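Local coordinates for protein putative 4-Hydroxy-2-oxoglutarate aldolase / 2-dehydro-3-deoxyphosphogluconate aldolase (Yersinia enterocolitica, PDB 3LM7) that is a putative aldolase of the KDGP aldolase family, built on a TIM-barrel-type fold, with a potassium ion bound in the crystal, at residues P8-D13 with V213-P218; D199-I204 with D242-I247. All coordinates share one frame; numbering follows the deposited sequence.

Contact 1: residues P8-D13 with V213-P218; sequences PNYYRD and VTKVIP
Lys215 carries this contact, and its side chain can be followed atom by atom across one face of the Tyr10 ring. CB already stands over that face, near its rim, 3.9 Å from Tyr10 CE1. CG comes next, 4.1 Å from Tyr10 CZ, before a bend at chi2 (-83°) places CD over the ring centre. The resulting CH-pi contact is nearly perpendicular: CD lies 3.5 Å from the centroid of the Tyr10 ring, 6° off the normal. CE passes on above Tyr10 CE2, and a second bend at chi4 (-79°) turns NZ away from the ring, to the backbone carbonyl of Asp13. There NZ donates to Asp13 O at 3.0 Å, in the carbonyl plane. Asp13 OD1 is a looser partner, a long salt bridge 3.8 Å from Lys215 NZ; one water donates to this OD1 and accepts from NZ.

The opposite face of the tyrosine takes Pro8 CB toward its rim. Ile217 comes to the edge instead, CG1 lying 3.8 Å from Tyr10 CE1. The backbone of 213-218 bonds to Leu190 on one side and to Arg14, Cys16 and Asn18 on the other, bridging the outermost strands 189-192 and 17-20, consistent with closure of a TIM-type barrel. Chemically, the lysine divides its roles: methylenes serve the aromatic face, while carbonyl, water and distant carboxylate would probably stabilise the ammonium charge.

Contact 2: residues D199-I204 with D242-I247; sequences DNFEQI and DIVKKI
Two helices of the TIM-barrel-type fold meet here: the first turn of helix 201-211 lies against the last turns of helix 234-247, and the backbones come nearest where Glu202 CA is 6.4 Å from Ile243 CA. Ile243 opens the contact on the second helix. Its CG2, anti to the backbone N, fits between two neighbours, 3.6 Å from Glu202 CB and equally close to Phe201 CD2. The phenylalanine is met at its edge, near the ring plane, so this is packing against the rim and not a stack on a face.

Val244 extends the same edge toward the ring tip, its CG2 resting 3.7 Å from Phe201 CZ. Both Phe201 and Val244 also touch Leu17 of strand 17-20, which places this apolar side of the contact against the parallel sheet.

Two residues further on, Lys246 brings in charge. Its chain leaves the helix with CG anti to the backbone N, bends only at chi3 (62°) and crosses Glu202 at about a right angle. Glu202 reaches out in turn with chi1 and chi2 both anti, an extended chain that carries its carboxylate past Ile243. The salt bridge is short: Lys246 NZ donates to Glu202 OE1 at 2.7 Å, meeting that oxygen from above the carboxylate plane, 25° out of it.

Ile247 closes the segment with CG1 flanked by both the backbone N and the carbonyl carbon (chi1 67°). Its CG2 lies 3.6 Å from Glu202 OE2, the carboxylate oxygen other than the one bonded to Lys246.

Both contacts are partly buried, with centres about 13 Å apart on one side of the chain's centre, but contact 2 lies farther out, about 17 Å from it against about 11 Å for contact 1. Contact 1 joins two loops, contact 2 two helices, yet both adjoin strand 17-20: loop 8-13 leads into it, and Phe201 and Val244 pack on its Leu17. Helix 201-211, which carries Phe201, also precedes 213-218. The contacts touch directly, Pro218 CG lying 3.4 Å from Phe201 CE1. In contact 1 one lysine serves both the ring face and the polar bonds; in contact 2 ring-edge packing and the ion pair belong to separate residues.

Contact 1: residues P8-D13 with V213-P218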
loop_
_atom_site.group_PDB
_atom_site.type_symbol
_atom_site.label_atom_id
_atom_site.label_comp_id
_atom_site.label_asym_id
_atom_site.label_seq_id
_atom_site.Cartn_x
_atom_site.Cartn_y
_atom_site.Cartn_z
ATOM N N PRO A 8 6.513 -1.803 11.671
ATOM C CA PRO A 8 7.614 -0.836 11.529
ATOM C C PRO A 8 7.087 0.603 11.359
ATOM O O PRO A 8 5.965 0.827 10.842
ATOM C CB PRO A 8 8.305 -1.244 10.198
ATOM C CG PRO A 8 8.060 -2.773 10.182
ATOM C CD PRO A 8 6.613 -2.877 10.667
ATOM N N ASN A 9 7.919 1.570 11.734
ATOM C CA ASN A 9 7.571 3.002 11.496
ATOM C C ASN A 9 8.045 3.423 10.124
ATOM O O ASN A 9 9.073 4.071 9.968
ATOM C CB ASN A 9 8.274 3.898 12.537
ATOM C CG ASN A 9 7.830 5.406 12.442
ATOM O OD1 ASN A 9 6.858 5.790 11.703
ATOM N ND2 ASN A 9 8.567 6.278 13.208
ATOM N N TYR A 10 7.293 3.065 9.098
ATOM C CA TYR A 10 7.699 3.403 7.772
ATOM C C TYR A 10 7.594 4.907 7.616
ATOM O O TYR A 10 6.667 5.530 8.100
ATOM C CB TYR A 10 6.734 2.805 6.746
ATOM C CG TYR A 10 6.613 1.288 6.854
ATOM C CD1 TYR A 10 7.518 0.446 6.219
ATOM C CD2 TYR A 10 5.513 0.715 7.550
ATOM C CE1 TYR A 10 7.411 -0.972 6.299
ATOM C CE2 TYR A 10 5.384 -0.668 7.621
ATOM C CZ TYR A 10 6.329 -1.501 6.991
ATOM O OH TYR A 10 6.085 -2.865 7.030
ATOM N N TYR A 11 8.528 5.455 6.880
ATOM C CA TYR A 11 8.443 6.872 6.573
ATOM C C TYR A 11 7.366 7.041 5.518
ATOM O O TYR A 11 7.430 6.403 4.424
ATOM C CB TYR A 11 9.765 7.356 6.037
ATOM C CG TYR A 11 9.704 8.817 5.570
ATOM C CD1 TYR A 11 9.752 9.890 6.534
ATOM C CD2 TYR A 11 9.615 9.122 4.213
ATOM C CE1 TYR A 11 9.716 11.246 6.109
ATOM C CE2 TYR A 11 9.556 10.464 3.781
ATOM C CZ TYR A 11 9.619 11.501 4.739
ATOM O OH TYR A 11 9.560 12.783 4.280
ATOM N N ARG A 12 6.389 7.923 5.800
ATOM C CA ARG A 12 5.216 8.122 4.898
ATOM C C ARG A 12 4.620 6.828 4.385
ATOM O O ARG A 12 4.206 6.720 3.209
ATOM C CB ARG A 12 5.575 9.002 3.689
ATOM C CG ARG A 12 5.967 10.421 4.138
ATOM C CD ARG A 12 5.898 11.399 2.997
ATOM N NE ARG A 12 6.173 12.686 3.622
ATOM C CZ ARG A 12 6.297 13.834 2.966
ATOM N NH1 ARG A 12 6.124 13.846 1.639
ATOM N NH2 ARG A 12 6.591 14.963 3.642
ATOM N N ASP A 13 4.591 5.843 5.268
ATOM C CA ASP A 13 3.967 4.565 4.986
ATOM C C ASP A 13 4.535 3.819 3.846
ATOM O O ASP A 13 3.859 2.929 3.336
ATOM C CB ASP A 13 2.470 4.714 4.734
ATOM C CG ASP A 13 1.691 4.404 5.967
ATOM O OD1 ASP A 13 1.860 3.238 6.542
ATOM O OD2 ASP A 13 0.993 5.358 6.385
ATOM N N VAL A 213 5.934 -0.916 -5.358
ATOM C CA VAL A 213 5.941 -1.696 -4.114
ATOM C C VAL A 213 5.446 -0.836 -2.907
ATOM O O VAL A 213 5.989 0.235 -2.666
ATOM C CB VAL A 213 7.316 -2.330 -3.797
ATOM C CG1 VAL A 213 7.243 -3.189 -2.535
ATOM C CG2 VAL A 213 7.800 -3.164 -4.992
ATOM N N THR A 214 4.449 -1.336 -2.188
ATOM C CA THR A 214 3.777 -0.597 -1.133
ATOM C C THR A 214 4.655 -0.348 0.111
ATOM O O THR A 214 4.613 0.767 0.678
ATOM C CB THR A 214 2.492 -1.302 -0.750
ATOM O OG1 THR A 214 1.705 -1.361 -1.962
ATOM C CG2 THR A 214 1.693 -0.428 0.228
ATOM N N LYS A 215 5.393 -1.373 0.538
ATOM C CA LYS A 215 6.348 -1.203 1.641
ATOM C C LYS A 215 7.665 -1.766 1.231
ATOM O O LYS A 215 7.752 -2.940 0.748
ATOM C CB LYS A 215 5.858 -1.985 2.865
ATOM C CG LYS A 215 4.402 -1.574 3.331
ATOM C CD LYS A 215 4.392 -0.401 4.173
ATOM C CE LYS A 215 3.040 -0.128 4.835
ATOM N NZ LYS A 215 2.149 0.499 3.852
ATOM N N VAL A 216 8.708 -0.989 1.467
ATOM C CA VAL A 216 10.058 -1.399 1.110
ATOM C C VAL A 216 10.921 -1.306 2.344
ATOM O O VAL A 216 10.868 -0.288 3.047
ATOM C CB VAL A 216 10.677 -0.478 -0.007
ATOM C CG1 VAL A 216 12.013 -1.075 -0.455
ATOM C CG2 VAL A 216 9.667 -0.381 -1.180
ATOM N N ILE A 217 11.658 -2.374 2.658
ATOM C CA ILE A 217 12.485 -2.402 3.886
ATOM C C ILE A 217 13.899 -2.772 3.409
ATOM O O ILE A 217 14.261 -3.937 3.326
ATOM C CB ILE A 217 11.963 -3.404 4.984
ATOM C CG1 ILE A 217 10.542 -3.004 5.426
ATOM C CG2 ILE A 217 12.961 -3.424 6.243
ATOM C CD1 ILE A 217 9.830 -4.088 6.387
ATOM N N PRO A 218 14.700 -1.761 3.025
ATOM C CA PRO A 218 16.041 -2.108 2.525
ATOM C C PRO A 218 16.946 -2.428 3.696
ATOM O O PRO A 218 16.793 -1.800 4.755
ATOM C CB PRO A 218 16.513 -0.817 1.840
ATOM C CG PRO A 218 15.794 0.271 2.517
ATOM C CD PRO A 218 14.383 -0.324 2.853
HETATM O O HOH W 1 -0.165 1.136 5.284
#

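Contact 2: residues D199-I204 with D242-I247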
loop_
_atom_site.group_PDB
_atom_site.type_symbol
_atom_site.label_atom_id
_atom_site.label_comp_id
_atom_site.label_asym_id
_atom_site.label_seq_id
_atom_site.Cartn_x
_atom_site.Cartn_y
_atom_site.Cartn_z
ATOM N N ASP A 199 26.021 4.718 -1.865
ATOM C CA ASP A 199 26.046 5.172 -3.288
ATOM C C ASP A 199 25.039 4.455 -4.192
ATOM O O ASP A 199 24.645 4.989 -5.239
ATOM C CB ASP A 199 27.456 5.037 -3.845
ATOM C CG ASP A 199 28.426 6.020 -3.198
ATOM O OD1 ASP A 199 28.017 7.170 -2.811
ATOM O OD2 ASP A 199 29.607 5.626 -3.093
ATOM N N ASN A 200 24.609 3.262 -3.816
ATOM C CA ASN A 200 23.606 2.551 -4.666
ATOM C C ASN A 200 22.216 2.476 -4.003
ATOM O O ASN A 200 21.282 1.995 -4.595
ATOM C CB ASN A 200 24.088 1.165 -5.119
ATOM C CG ASN A 200 24.340 0.229 -3.953
ATOM O OD1 ASN A 200 23.777 0.383 -2.866
ATOM N ND2 ASN A 200 25.204 -0.752 -4.171
ATOM N N PHE A 201 22.114 3.001 -2.776
ATOM C CA PHE A 201 20.890 2.907 -1.998
ATOM C C PHE A 201 19.780 3.604 -2.713
ATOM O O PHE A 201 18.715 3.033 -2.867
ATOM C CB PHE A 201 21.093 3.549 -0.626
ATOM C CG PHE A 201 19.829 3.613 0.222
ATOM C CD1 PHE A 201 19.431 2.499 0.949
ATOM C CD2 PHE A 201 19.075 4.800 0.295
ATOM C CE1 PHE A 201 18.238 2.563 1.780
ATOM C CE2 PHE A 201 17.913 4.896 1.098
ATOM C CZ PHE A 201 17.496 3.778 1.852
ATOM N N GLU A 202 19.978 4.872 -3.130
ATOM C CA GLU A 202 18.868 5.558 -3.794
ATOM C C GLU A 202 18.341 4.781 -5.021
ATOM O O GLU A 202 17.133 4.581 -5.146
ATOM C CB GLU A 202 19.281 6.980 -4.251
ATOM C CG GLU A 202 18.162 7.671 -5.016
ATOM C CD GLU A 202 18.489 9.146 -5.247
ATOM O OE1 GLU A 202 19.457 9.667 -4.663
ATOM O OE2 GLU A 202 17.755 9.752 -5.989
ATOM N N GLN A 203 19.243 4.304 -5.876
ATOM C CA GLN A 203 18.781 3.661 -7.078
ATOM C C GLN A 203 18.032 2.345 -6.724
ATOM O O GLN A 203 16.980 2.079 -7.257
ATOM C CB GLN A 203 19.970 3.376 -7.995
ATOM C CG GLN A 203 19.514 2.677 -9.299
ATOM C CD GLN A 203 20.714 2.323 -10.195
ATOM O OE1 GLN A 203 21.842 2.703 -9.893
ATOM N NE2 GLN A 203 20.481 1.527 -11.235
ATOM N N ILE A 204 18.529 1.608 -5.752
ATOM C CA ILE A 204 17.914 0.352 -5.392
ATOM C C ILE A 204 16.499 0.533 -4.817
ATOM O O ILE A 204 15.542 -0.179 -5.201
ATOM C CB ILE A 204 18.867 -0.474 -4.406
ATOM C CG1 ILE A 204 20.004 -1.123 -5.229
ATOM C CG2 ILE A 204 18.030 -1.540 -3.659
ATOM C CD1 ILE A 204 21.254 -1.665 -4.402
ATOM N N ASP A 242 17.955 10.967 4.808
ATOM C CA ASP A 242 17.821 12.075 3.890
ATOM C C ASP A 242 17.485 11.604 2.454
ATOM O O ASP A 242 16.680 12.248 1.769
ATOM C CB ASP A 242 19.104 12.927 3.857
ATOM C CG ASP A 242 19.322 13.726 5.130
ATOM O OD1 ASP A 242 18.379 13.853 5.902
ATOM O OD2 ASP A 242 20.471 14.180 5.370
ATOM N N ILE A 243 18.096 10.515 1.975
ATOM C CA ILE A 243 17.711 9.982 0.644
ATOM C C ILE A 243 16.229 9.539 0.649
ATOM O O ILE A 243 15.428 9.833 -0.282
ATOM C CB ILE A 243 18.624 8.765 0.251
ATOM C CG1 ILE A 243 20.064 9.270 0.032
ATOM C CG2 ILE A 243 18.097 8.051 -1.027
ATOM C CD1 ILE A 243 21.103 8.135 -0.065
ATOM N N VAL A 244 15.844 8.835 1.714
ATOM C CA VAL A 244 14.456 8.374 1.816
ATOM C C VAL A 244 13.501 9.604 1.718
ATOM O O VAL A 244 12.538 9.623 0.916
ATOM C CB VAL A 244 14.228 7.609 3.116
ATOM C CG1 VAL A 244 12.716 7.342 3.315
ATOM C CG2 VAL A 244 15.086 6.222 3.103
ATOM N N LYS A 245 13.799 10.663 2.491
ATOM C CA LYS A 245 12.920 11.838 2.450
ATOM C C LYS A 245 12.889 12.494 1.082
ATOM O O LYS A 245 11.873 13.114 0.674
ATOM C CB LYS A 245 13.392 12.894 3.481
ATOM C CG LYS A 245 13.112 12.466 4.880
ATOM C CD LYS A 245 13.646 13.529 5.866
ATOM C CE LYS A 245 13.264 13.115 7.278
ATOM N NZ LYS A 245 13.559 14.249 8.227
ATOM N N LYS A 246 14.002 12.374 0.357
ATOM C CA LYS A 246 14.084 12.950 -1.002
ATOM C C LYS A 246 13.189 12.172 -1.934
ATOM O O LYS A 246 12.469 12.768 -2.770
ATOM C CB LYS A 246 15.556 12.934 -1.550
ATOM C CG LYS A 246 15.705 13.660 -2.899
ATOM C CD LYS A 246 17.163 13.733 -3.411
ATOM C CE LYS A 246 17.710 12.334 -3.659
ATOM N NZ LYS A 246 19.105 12.354 -4.205
ATOM N N ILE A 247 13.246 10.846 -1.846
ATOM C CA ILE A 247 12.598 10.059 -2.913
ATOM C C ILE A 247 11.186 9.590 -2.588
ATOM O O ILE A 247 10.403 9.238 -3.512
ATOM C CB ILE A 247 13.498 8.859 -3.403
ATOM C CG1 ILE A 247 13.645 7.838 -2.283
ATOM C CG2 ILE A 247 14.885 9.378 -3.909
ATOM C CD1 ILE A 247 14.507 6.643 -2.708
#